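Long-range contact in putative enoyl-CoA hydratase (PDB 3GKB), which is probably an enoyl-CoA hydratase of the crotonase family, though its reaction and substrate have not been established: residues Lys116-Gly120 and Glu267-Glu271. Numbering follows the deposited sequence.
Sequences KARGG and ERDLE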
loop_
_atom_site.group_PDB
_atom_site.type_symbol
_atom_site.label_atom_id
_atom_site.label_comp_id
_atom_site.label_asym_id
_atom_site.label_seq_id
_atom_site.Cartn_x
_atom_site.Cartn_y
_atom_site.Cartn_z
ATOM N N LYS B 116 21.178 7.131 -9.441
ATOM C CA LYS B 116 19.951 7.656 -10.020
ATOM C C LYS B 116 19.424 6.799 -11.169
ATOM O O LYS B 116 20.186 6.377 -12.060
ATOM C CB LYS B 116 20.156 9.093 -10.521
ATOM C CG LYS B 116 20.460 10.093 -9.424
ATOM C CD LYS B 116 21.101 11.324 -10.010
ATOM C CE LYS B 116 21.317 12.426 -8.992
ATOM N NZ LYS B 116 22.290 12.015 -7.963
ATOM N N ALA B 117 18.106 6.583 -11.138
ATOM C CA ALA B 117 17.387 5.896 -12.204
ATOM C C ALA B 117 16.155 6.715 -12.534
ATOM O O ALA B 117 15.366 7.024 -11.654
ATOM C CB ALA B 117 16.983 4.471 -11.764
ATOM N N ARG B 118 16.024 7.110 -13.794
ATOM C CA ARG B 118 14.904 7.902 -14.227
ATOM C C ARG B 118 14.241 7.313 -15.473
ATOM O O ARG B 118 14.856 6.540 -16.238
ATOM C CB ARG B 118 15.286 9.348 -14.494
ATOM C CG ARG B 118 15.819 10.109 -13.300
ATOM C CD ARG B 118 16.105 11.509 -13.731
ATOM N NE ARG B 118 16.599 12.436 -12.713
ATOM C CZ ARG B 118 17.885 12.736 -12.503
ATOM N NH1 ARG B 118 18.838 12.102 -13.153
ATOM N NH2 ARG B 118 18.217 13.687 -11.626
ATOM N N GLY B 119 12.975 7.665 -15.650
ATOM C CA GLY B 119 12.171 7.185 -16.779
ATOM C C GLY B 119 12.177 5.686 -16.907
ATOM O O GLY B 119 11.881 4.962 -15.949
ATOM N N GLY B 120 12.584 5.212 -18.075
ATOM C CA GLY B 120 12.734 3.785 -18.291
ATOM C C GLY B 120 13.647 3.073 -17.305
ATOM O O GLY B 120 13.444 1.891 -17.021
ATOM N N GLU B 267 22.607 15.285 -16.642
ATOM C CA GLU B 267 21.747 14.302 -15.974
ATOM C C GLU B 267 21.674 14.456 -14.459
ATOM O O GLU B 267 20.720 14.002 -13.836
ATOM C CB GLU B 267 22.210 12.888 -16.299
ATOM C CG GLU B 267 22.075 12.505 -17.764
ATOM C CD GLU B 267 20.638 12.192 -18.183
ATOM O OE1 GLU B 267 19.856 11.651 -17.377
ATOM O OE2 GLU B 267 20.293 12.475 -19.335
ATOM N N ARG B 268 22.656 15.099 -13.842
ATOM C CA ARG B 268 22.700 15.157 -12.392
ATOM C C ARG B 268 21.396 15.769 -11.819
ATOM O O ARG B 268 20.780 15.195 -10.917
ATOM C CB ARG B 268 23.923 15.941 -11.905
ATOM C CG ARG B 268 24.048 15.993 -10.357
ATOM C CD ARG B 268 25.483 16.363 -9.906
ATOM N NE ARG B 268 26.456 15.485 -10.558
ATOM C CZ ARG B 268 27.475 15.877 -11.324
ATOM N NH1 ARG B 268 27.757 17.162 -11.530
ATOM N NH2 ARG B 268 28.257 14.959 -11.876
ATOM N N ASP B 269 20.978 16.903 -12.394
ATOM C CA ASP B 269 19.697 17.527 -12.080
ATOM C C ASP B 269 18.884 17.626 -13.362
ATOM O O ASP B 269 18.549 18.720 -13.831
ATOM C CB ASP B 269 19.904 18.935 -11.448
ATOM C CG ASP B 269 18.579 19.637 -11.048
ATOM O OD1 ASP B 269 17.495 18.986 -10.968
ATOM O OD2 ASP B 269 18.636 20.874 -10.794
ATOM N N LEU B 270 18.547 16.471 -13.929
ATOM C CA LEU B 270 17.792 16.458 -15.180
ATOM C C LEU B 270 16.452 17.187 -15.046
ATOM O O LEU B 270 15.962 17.775 -16.028
ATOM C CB LEU B 270 17.613 15.020 -15.707
ATOM C CG LEU B 270 17.010 14.826 -17.092
ATOM C CD1 LEU B 270 17.893 15.507 -18.177
ATOM C CD2 LEU B 270 16.808 13.336 -17.390
ATOM N N GLU B 271 15.840 17.139 -13.855
ATOM C CA GLU B 271 14.526 17.762 -13.639
ATOM C C GLU B 271 14.666 19.243 -13.850
ATOM O O GLU B 271 13.922 19.838 -14.642
ATOM C CB GLU B 271 13.974 17.470 -12.234
ATOM C CG GLU B 271 13.627 16.009 -11.989
ATOM C CD GLU B 271 14.832 15.071 -11.723
ATOM O OE1 GLU B 271 15.955 15.560 -11.424
ATOM O OE2 GLU B 271 14.646 13.819 -11.813
HETATM O O HOH W 1 18.905 10.289 -15.241
#
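Arg118 runs extended from CG to NE (chi2 -178°) and meets Glu271, whose chain bends at chi2 (77°) and turns its carboxylate toward the guanidinium. The contact belongs to a crotonase-like fold. It ties strand 116-118 to the junction of helices 264-268 and 270-280, near the C-terminus. The salt bridge is side-on and two-pronged. Arg118 NE lies 2.6 Å from Glu271 OE2, and Arg118 NH2 lies 2.9 Å from Glu271 OE1, on its syn lone pair. The two flat groups are not coplanar; their planes differ by 44°. Arg118 NH2 also donates to Arg268 O at 3.1 Å, from above the carbonyl plane. A weak hydrogen bond joins Arg118 NH1 to Glu267 O. Leu270 CB sits 3.9 Å above the guanidinium plane, over its centre. Cutting Arg118 back to an alanine would probably leave the buried Glu271 carboxylate without its charge partner and the two carbonyls at the helix junction without these donors. Lys116 runs beside this arginine and brings CE to 3.4 Å from Arg268 O. Glu267 OE2 is hydrogen-bonded to His69 NE2, while Glu267 OE1 accepts from a water 2.7 Å away that in turn accepts from Arg118 NH1.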